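Putative NADH Oxidase (Clostridium acetobutylicum, PDB 3E10) binds flavin mononucleotide and is probably an FMN-dependent oxidoreductase of the nitroreductase family, possibly an NADH oxidase. Local coordinates at residues Ala70-Glu81 with Ser134-Gly145; Lys21-Met32 with Pro42-Asp50. All coordinates share one frame; numbering follows the deposited sequence.

Interactions 1 and 2 meet on one antiparallel sheet, their centres about 10 Å apart. Interaction 1 joins the two inner strands; interaction 2 lays helix 21-32 over the neighbouring strand 43-48. A probable hydrogen bond of 2.8 Å runs from Val75 N to Ile46 O. Another, also 2.8 Å, runs from Leu48 N to Ala73 O. Leu72 CD1 packs 3.7 Å from Val47 CG1 beneath the helix. The flavin lies near both contacts: the side chain of Phe139 in interaction 1 is about 6 Å from a bound FMN, that of Trp43 in interaction 2 about 7 Å. Both also touch the second subunit of the dimer.

Interaction 1: Ala70-Glu81 with Ser134-Gly145; sequences APLAIVLLADEE and SNIKPFCVISVG
Asp79 OD1 is gripped from both faces of its carboxylate: Asn135 ND2 reaches it at 2.9 Å in a nearly straight bond, and the backbone N of Glu81 closes an Asx turn from the other side. With CG anti to the backbone N (chi1 -176°), the carboxylate runs alongside the Asn135 amide, their planes 52° apart, and Asp79 CG rests 3.5 Å from Ile136 CD1. The other oxygen, OD2, pairs with Lys82. At the solvent edge, Glu80 and Lys137 stay short of a salt bridge, OE2 to NZ 4.2 Å, and two waters join them; one also donates to Ser134 O.

Inward, the ladder turns apolar. Leu77 sets CD1 3.7 Å from Ile136 CG2 on the face that Tyr168 of the second subunit touches. On the other face Leu76 splits its branches, CD2 to Cys140 SG at 3.9 Å and CD1 to Ile142 CD1 at 4.0 Å. Leu76 O accepts from Phe139 N at 2.8 Å and, weakly, from Cys140 N, shifting the register by one. Phe139 turns its ring edge to Leu76 CB and lies near the flavin. Phe139 and Cys140 both face Leu76, a classic beta bulge in the antiparallel central sheet of the nitroreductase fold.

Interaction 2: Lys21-Met32 with Pro42-Asp50; sequences KEKIEKLLRAAM and PWEFIVLED
Phe45 fills the tight half of this contact, with Leu28, Ala31 and Met32 all packing on one side of its ring. Leu28 CD2 stands 4.2 Å from the centroid of the Phe45 ring, an off-centre CH-pi contact, while Ala31 CB lies 3.6 Å from Phe45 CZ. Met32, a selenomethionine, touches both aromatics with CG, 3.6 Å from Trp43 NE1 and 3.7 Å from Phe45 CE1. A bend at chi3 (-123°) brings its methyl CE beside the CE1-CD1 side of Phe45, and SE makes oblique Met-aromatic contacts with both rings. Leu28 CD1 meets Val47 CG2 tip to tip. Pro42 CD and Ala31 O lie over opposite faces of the Trp43 indole.

The helix covers one face of the central sheet of the alpha+beta nitroreductase fold, running nearly antiparallel to strand 43-48, axes 10.3 Å apart. Phe45, Ile46 and Val47 pair in parallel with a strand of the second subunit, extending the sheet.

Toward the helix start the packing thins to Ile24 CG2, 4.0 Å from Val47 CG1. At the solvent end, Lys21 bends at chi2 (-66°) to bring NZ to the syn side of Glu49 OE2, a 2.6 Å salt bridge with Ile24 CD1 against the same carboxylate.

Interaction 1: Ala70-Glu81 with Ser134-Gly145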
# COMPACT_ATOMS: atom_id res chain seq x y z
N ALA B 70 -17.40 -8.12 -13.08
CA ALA B 70 -17.10 -8.40 -11.69
C ALA B 70 -18.35 -8.73 -10.90
O ALA B 70 -19.33 -7.98 -10.98
CB ALA B 70 -16.39 -7.18 -11.04
N PRO B 71 -18.35 -9.83 -10.14
CA PRO B 71 -19.44 -10.07 -9.21
C PRO B 71 -19.36 -9.34 -7.88
O PRO B 71 -20.30 -9.42 -7.08
CB PRO B 71 -19.30 -11.56 -8.92
CG PRO B 71 -17.80 -11.78 -8.98
CD PRO B 71 -17.41 -10.97 -10.16
N LEU B 72 -18.23 -8.65 -7.65
CA LEU B 72 -18.03 -7.93 -6.41
C LEU B 72 -17.24 -6.67 -6.72
O LEU B 72 -16.28 -6.71 -7.50
CB LEU B 72 -17.20 -8.76 -5.42
CG LEU B 72 -16.83 -8.14 -4.07
CD1 LEU B 72 -18.06 -7.84 -3.24
CD2 LEU B 72 -15.90 -9.09 -3.31
N ALA B 73 -17.65 -5.57 -6.12
CA ALA B 73 -16.84 -4.34 -6.12
C ALA B 73 -16.74 -3.81 -4.71
O ALA B 73 -17.72 -3.87 -3.95
CB ALA B 73 -17.46 -3.26 -7.04
N ILE B 74 -15.57 -3.28 -4.36
CA ILE B 74 -15.38 -2.64 -3.05
C ILE B 74 -14.89 -1.22 -3.32
O ILE B 74 -13.82 -1.03 -3.91
CB ILE B 74 -14.37 -3.41 -2.14
CG1 ILE B 74 -14.77 -4.89 -2.03
CG2 ILE B 74 -14.30 -2.72 -0.74
CD1 ILE B 74 -13.72 -5.79 -1.30
N VAL B 75 -15.70 -0.24 -2.92
CA VAL B 75 -15.31 1.16 -3.02
C VAL B 75 -14.60 1.56 -1.72
O VAL B 75 -15.16 1.42 -0.65
CB VAL B 75 -16.51 2.08 -3.29
CG1 VAL B 75 -16.07 3.56 -3.54
CG2 VAL B 75 -17.35 1.58 -4.48
N LEU B 76 -13.37 2.06 -1.84
CA LEU B 76 -12.57 2.51 -0.70
C LEU B 76 -12.72 4.03 -0.61
O LEU B 76 -12.52 4.73 -1.59
CB LEU B 76 -11.09 2.15 -0.90
CG LEU B 76 -10.67 0.76 -0.43
CD1 LEU B 76 -11.34 -0.32 -1.23
CD2 LEU B 76 -9.15 0.61 -0.47
N LEU B 77 -13.03 4.48 0.60
CA LEU B 77 -13.27 5.87 0.91
C LEU B 77 -12.52 6.23 2.18
O LEU B 77 -12.26 5.35 2.99
CB LEU B 77 -14.77 6.09 1.15
CG LEU B 77 -15.82 5.46 0.20
CD1 LEU B 77 -17.20 5.43 0.93
CD2 LEU B 77 -15.96 6.32 -0.97
N ALA B 78 -12.25 7.52 2.37
CA ALA B 78 -11.66 7.99 3.61
C ALA B 78 -12.52 9.09 4.19
O ALA B 78 -13.05 9.91 3.46
CB ALA B 78 -10.25 8.54 3.37
N ASP B 79 -12.64 9.12 5.50
CA ASP B 79 -13.43 10.13 6.20
C ASP B 79 -12.52 11.20 6.79
O ASP B 79 -11.67 10.91 7.63
CB ASP B 79 -14.20 9.45 7.32
CG ASP B 79 -15.13 10.38 8.06
OD1 ASP B 79 -15.16 11.60 7.76
OD2 ASP B 79 -15.83 9.89 8.98
N GLU B 80 -12.65 12.42 6.27
CA GLU B 80 -11.89 13.54 6.79
C GLU B 80 -11.98 13.65 8.32
O GLU B 80 -11.01 14.07 8.98
CB GLU B 80 -12.39 14.85 6.19
CG GLU B 80 -12.03 15.11 4.76
CD GLU B 80 -12.64 16.45 4.24
OE1 GLU B 80 -13.66 16.92 4.77
OE2 GLU B 80 -12.12 16.99 3.25
N GLU B 81 -13.15 13.34 8.88
CA GLU B 81 -13.37 13.51 10.29
C GLU B 81 -12.62 12.49 11.13
O GLU B 81 -12.54 12.66 12.34
CB GLU B 81 -14.87 13.50 10.60
CG GLU B 81 -15.59 14.68 9.93
CD GLU B 81 -17.08 14.70 10.19
OE1 GLU B 81 -17.59 13.76 10.84
OE2 GLU B 81 -17.75 15.66 9.72
N SER B 134 -19.67 15.59 2.09
CA SER B 134 -18.44 16.30 1.74
C SER B 134 -17.18 15.67 2.37
O SER B 134 -16.11 15.63 1.76
CB SER B 134 -18.58 17.74 2.21
OG SER B 134 -17.35 18.41 2.15
N ASN B 135 -17.34 15.16 3.60
CA ASN B 135 -16.20 14.63 4.34
C ASN B 135 -15.79 13.24 3.91
O ASN B 135 -14.75 12.75 4.36
CB ASN B 135 -16.47 14.65 5.84
CG ASN B 135 -17.77 13.97 6.25
OD1 ASN B 135 -18.85 14.42 5.85
ND2 ASN B 135 -17.68 12.87 7.00
N ILE B 136 -16.60 12.58 3.08
CA ILE B 136 -16.31 11.20 2.68
C ILE B 136 -15.68 11.24 1.29
O ILE B 136 -16.33 11.60 0.30
CB ILE B 136 -17.55 10.34 2.73
CG1 ILE B 136 -18.19 10.34 4.15
CG2 ILE B 136 -17.24 8.92 2.30
CD1 ILE B 136 -17.29 9.91 5.29
N LYS B 137 -14.39 10.94 1.24
CA LYS B 137 -13.59 11.12 0.05
C LYS B 137 -13.35 9.82 -0.67
O LYS B 137 -12.78 8.88 -0.08
CB LYS B 137 -12.23 11.68 0.44
CG LYS B 137 -12.39 13.02 1.19
CD LYS B 137 -11.04 13.67 1.50
CE LYS B 137 -10.30 14.16 0.26
NZ LYS B 137 -10.96 15.34 -0.39
N PRO B 138 -13.77 9.74 -1.93
CA PRO B 138 -13.46 8.54 -2.70
C PRO B 138 -11.97 8.33 -2.90
O PRO B 138 -11.24 9.28 -3.16
CB PRO B 138 -14.12 8.79 -4.04
CG PRO B 138 -15.14 9.86 -3.80
CD PRO B 138 -14.63 10.67 -2.70
N PHE B 139 -11.53 7.09 -2.75
CA PHE B 139 -10.13 6.74 -2.95
C PHE B 139 -9.90 5.88 -4.21
O PHE B 139 -9.16 6.25 -5.11
CB PHE B 139 -9.53 6.06 -1.73
CG PHE B 139 -8.09 5.66 -1.95
CD1 PHE B 139 -7.10 6.61 -2.03
CD2 PHE B 139 -7.73 4.33 -2.18
CE1 PHE B 139 -5.79 6.26 -2.26
CE2 PHE B 139 -6.40 3.98 -2.44
CZ PHE B 139 -5.44 4.92 -2.48
N CYS B 140 -10.56 4.72 -4.27
CA CYS B 140 -10.43 3.83 -5.41
C CYS B 140 -11.59 2.85 -5.39
O CYS B 140 -12.36 2.81 -4.42
CB CYS B 140 -9.09 3.08 -5.40
SG CYS B 140 -8.97 1.68 -4.26
N VAL B 141 -11.70 2.08 -6.45
CA VAL B 141 -12.60 0.92 -6.47
C VAL B 141 -11.75 -0.30 -6.75
O VAL B 141 -10.83 -0.23 -7.56
CB VAL B 141 -13.69 1.06 -7.54
CG1 VAL B 141 -14.58 -0.18 -7.58
CG2 VAL B 141 -14.51 2.35 -7.37
N ILE B 142 -12.05 -1.41 -6.07
CA ILE B 142 -11.41 -2.70 -6.37
C ILE B 142 -12.48 -3.65 -6.91
O ILE B 142 -13.49 -3.89 -6.25
CB ILE B 142 -10.70 -3.28 -5.14
CG1 ILE B 142 -9.56 -2.33 -4.68
CG2 ILE B 142 -10.09 -4.67 -5.46
CD1 ILE B 142 -8.93 -2.67 -3.41
N SER B 143 -12.30 -4.11 -8.14
CA SER B 143 -13.20 -5.11 -8.70
C SER B 143 -12.59 -6.47 -8.36
O SER B 143 -11.37 -6.62 -8.36
CB SER B 143 -13.40 -4.95 -10.20
OG SER B 143 -12.20 -5.00 -10.87
N VAL B 144 -13.45 -7.43 -8.02
CA VAL B 144 -13.02 -8.72 -7.49
C VAL B 144 -13.92 -9.81 -8.10
O VAL B 144 -15.12 -9.63 -8.26
CB VAL B 144 -13.17 -8.77 -5.95
CG1 VAL B 144 -12.64 -10.09 -5.40
CG2 VAL B 144 -12.44 -7.62 -5.26
N GLY B 145 -13.32 -10.96 -8.39
CA GLY B 145 -14.07 -12.13 -8.83
C GLY B 145 -13.14 -13.31 -9.06
O GLY B 145 -11.94 -13.21 -8.90
O HOH W 1 -13.56 16.38 0.67
O HOH W 2 -10.00 16.94 1.94

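Interaction 2: Lys21-Met32 with Pro42-Asp50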
# COMPACT_ATOMS: atom_id res chain seq x y z
N LYS B 21 -19.54 -15.09 0.84
CA LYS B 21 -19.64 -14.12 1.93
C LYS B 21 -18.42 -14.17 2.84
O LYS B 21 -17.95 -13.13 3.26
CB LYS B 21 -20.92 -14.33 2.77
CG LYS B 21 -22.19 -14.13 1.98
CD LYS B 21 -22.41 -12.71 1.49
CE LYS B 21 -23.88 -12.58 1.04
NZ LYS B 21 -24.04 -11.54 0.02
N GLU B 22 -17.92 -15.37 3.14
CA GLU B 22 -16.77 -15.48 4.03
C GLU B 22 -15.51 -14.84 3.45
O GLU B 22 -14.71 -14.28 4.18
CB GLU B 22 -16.50 -16.92 4.44
CG GLU B 22 -16.08 -17.83 3.37
N LYS B 23 -15.36 -14.92 2.13
CA LYS B 23 -14.22 -14.31 1.47
C LYS B 23 -14.35 -12.79 1.43
O LYS B 23 -13.37 -12.08 1.63
CB LYS B 23 -14.06 -14.87 0.05
CG LYS B 23 -13.56 -16.32 0.05
CD LYS B 23 -13.13 -16.83 -1.31
CE LYS B 23 -12.65 -18.28 -1.23
NZ LYS B 23 -12.08 -18.77 -2.53
N ILE B 24 -15.58 -12.31 1.22
CA ILE B 24 -15.81 -10.86 1.27
C ILE B 24 -15.35 -10.33 2.63
O ILE B 24 -14.65 -9.32 2.69
CB ILE B 24 -17.27 -10.47 1.01
CG1 ILE B 24 -17.71 -11.00 -0.36
CG2 ILE B 24 -17.43 -8.94 1.08
CD1 ILE B 24 -19.16 -10.70 -0.72
N GLU B 25 -15.77 -10.99 3.70
CA GLU B 25 -15.39 -10.54 5.03
C GLU B 25 -13.87 -10.54 5.23
O GLU B 25 -13.31 -9.61 5.82
CB GLU B 25 -16.05 -11.40 6.12
CG GLU B 25 -15.76 -10.87 7.52
CD GLU B 25 -16.53 -11.55 8.61
OE1 GLU B 25 -17.78 -11.60 8.53
OE2 GLU B 25 -15.87 -12.02 9.54
N LYS B 26 -13.21 -11.59 4.77
CA LYS B 26 -11.76 -11.67 4.86
C LYS B 26 -11.06 -10.53 4.11
O LYS B 26 -10.05 -10.02 4.58
CB LYS B 26 -11.28 -13.03 4.37
CG LYS B 26 -11.67 -14.15 5.32
CD LYS B 26 -11.67 -15.51 4.68
CE LYS B 26 -11.86 -16.56 5.75
NZ LYS B 26 -10.66 -16.63 6.64
N LEU B 27 -11.58 -10.16 2.94
CA LEU B 27 -10.98 -9.02 2.22
C LEU B 27 -11.05 -7.73 3.05
O LEU B 27 -10.09 -6.94 3.08
CB LEU B 27 -11.69 -8.81 0.89
CG LEU B 27 -11.53 -9.93 -0.16
CD1 LEU B 27 -12.47 -9.67 -1.37
CD2 LEU B 27 -10.10 -10.14 -0.57
N LEU B 28 -12.18 -7.51 3.70
CA LEU B 28 -12.40 -6.31 4.48
C LEU B 28 -11.58 -6.34 5.77
O LEU B 28 -11.06 -5.31 6.18
CB LEU B 28 -13.89 -6.14 4.78
CG LEU B 28 -14.70 -5.81 3.52
CD1 LEU B 28 -16.21 -6.08 3.80
CD2 LEU B 28 -14.43 -4.42 3.04
N ARG B 29 -11.47 -7.52 6.38
CA ARG B 29 -10.58 -7.67 7.51
C ARG B 29 -9.14 -7.34 7.12
O ARG B 29 -8.42 -6.68 7.88
CB ARG B 29 -10.69 -9.10 8.09
CG ARG B 29 -11.97 -9.31 8.89
CD ARG B 29 -12.02 -10.74 9.47
NE ARG B 29 -13.28 -10.97 10.20
CZ ARG B 29 -13.52 -10.55 11.44
NH1 ARG B 29 -12.58 -9.90 12.16
NH2 ARG B 29 -14.69 -10.80 11.99
N ALA B 30 -8.70 -7.82 5.97
CA ALA B 30 -7.32 -7.57 5.52
C ALA B 30 -7.09 -6.07 5.35
O ALA B 30 -6.06 -5.54 5.80
CB ALA B 30 -6.99 -8.32 4.23
N ALA B 31 -8.04 -5.38 4.72
CA ALA B 31 -7.95 -3.93 4.54
C ALA B 31 -7.73 -3.21 5.87
O ALA B 31 -6.87 -2.33 6.00
CB ALA B 31 -9.23 -3.42 3.89
N MSE B 32 -8.50 -3.62 6.87
CA MSE B 32 -8.52 -2.92 8.15
C MSE B 32 -7.33 -3.23 9.05
O MSE B 32 -7.18 -2.60 10.09
CB MSE B 32 -9.84 -3.08 8.89
CG MSE B 32 -10.96 -2.49 8.07
SE MSE B 32 -12.63 -2.27 9.02
CE MSE B 32 -13.80 -3.31 7.84
N PRO B 42 -8.53 5.63 8.62
CA PRO B 42 -9.54 6.60 8.13
C PRO B 42 -10.57 6.00 7.16
O PRO B 42 -11.42 6.71 6.64
CB PRO B 42 -8.68 7.64 7.44
CG PRO B 42 -7.57 6.82 6.83
CD PRO B 42 -7.28 5.72 7.84
N TRP B 43 -10.54 4.68 7.02
CA TRP B 43 -11.24 4.01 5.91
C TRP B 43 -12.71 3.69 6.15
O TRP B 43 -13.14 3.34 7.27
CB TRP B 43 -10.54 2.70 5.57
CG TRP B 43 -9.93 1.98 6.77
CD1 TRP B 43 -10.58 1.38 7.81
CD2 TRP B 43 -8.54 1.83 7.02
NE1 TRP B 43 -9.67 0.85 8.69
CE2 TRP B 43 -8.41 1.10 8.21
CE3 TRP B 43 -7.40 2.23 6.33
CZ2 TRP B 43 -7.14 0.81 8.77
CZ3 TRP B 43 -6.13 1.91 6.86
CH2 TRP B 43 -6.04 1.21 8.07
N GLU B 44 -13.46 3.75 5.06
CA GLU B 44 -14.85 3.29 4.95
C GLU B 44 -14.95 2.54 3.64
O GLU B 44 -14.24 2.87 2.71
CB GLU B 44 -15.80 4.51 4.89
CG GLU B 44 -15.82 5.37 6.16
CD GLU B 44 -16.57 4.76 7.32
OE1 GLU B 44 -17.22 3.68 7.15
OE2 GLU B 44 -16.51 5.35 8.45
N PHE B 45 -15.82 1.55 3.56
CA PHE B 45 -15.93 0.67 2.41
C PHE B 45 -17.39 0.53 1.99
O PHE B 45 -18.24 0.21 2.83
CB PHE B 45 -15.38 -0.74 2.74
CG PHE B 45 -14.00 -0.73 3.35
CD1 PHE B 45 -13.83 -0.64 4.70
CD2 PHE B 45 -12.87 -0.73 2.55
CE1 PHE B 45 -12.57 -0.60 5.29
CE2 PHE B 45 -11.62 -0.69 3.12
CZ PHE B 45 -11.47 -0.62 4.48
N ILE B 46 -17.66 0.65 0.70
CA ILE B 46 -18.98 0.28 0.16
C ILE B 46 -18.78 -1.03 -0.63
O ILE B 46 -17.95 -1.12 -1.53
CB ILE B 46 -19.58 1.34 -0.77
CG1 ILE B 46 -19.62 2.71 -0.12
CG2 ILE B 46 -21.02 0.91 -1.20
CD1 ILE B 46 -20.02 3.87 -1.09
N VAL B 47 -19.54 -2.04 -0.25
CA VAL B 47 -19.42 -3.35 -0.84
C VAL B 47 -20.63 -3.54 -1.73
O VAL B 47 -21.78 -3.39 -1.24
CB VAL B 47 -19.39 -4.43 0.25
CG1 VAL B 47 -19.39 -5.82 -0.39
CG2 VAL B 47 -18.18 -4.20 1.20
N LEU B 48 -20.40 -3.81 -3.01
CA LEU B 48 -21.48 -4.03 -3.99
C LEU B 48 -21.43 -5.45 -4.55
O LEU B 48 -20.38 -5.94 -4.98
CB LEU B 48 -21.39 -3.07 -5.15
CG LEU B 48 -21.51 -1.57 -4.89
CD1 LEU B 48 -20.15 -0.95 -4.42
CD2 LEU B 48 -22.03 -0.89 -6.14
N GLU B 49 -22.61 -6.08 -4.55
CA GLU B 49 -22.85 -7.32 -5.27
C GLU B 49 -24.00 -7.20 -6.27
O GLU B 49 -24.27 -8.14 -7.02
CB GLU B 49 -23.13 -8.47 -4.30
CG GLU B 49 -21.93 -8.85 -3.45
CD GLU B 49 -22.16 -10.16 -2.69
OE1 GLU B 49 -22.01 -11.25 -3.32
OE2 GLU B 49 -22.53 -10.09 -1.48
N ASP B 50 -24.69 -6.06 -6.29
CA ASP B 50 -25.79 -5.87 -7.24
C ASP B 50 -25.21 -5.63 -8.62
O ASP B 50 -24.53 -4.64 -8.85
CB ASP B 50 -26.66 -4.70 -6.85
CG ASP B 50 -27.80 -4.49 -7.82
OD1 ASP B 50 -28.77 -5.26 -7.72
OD2 ASP B 50 -27.72 -3.61 -8.69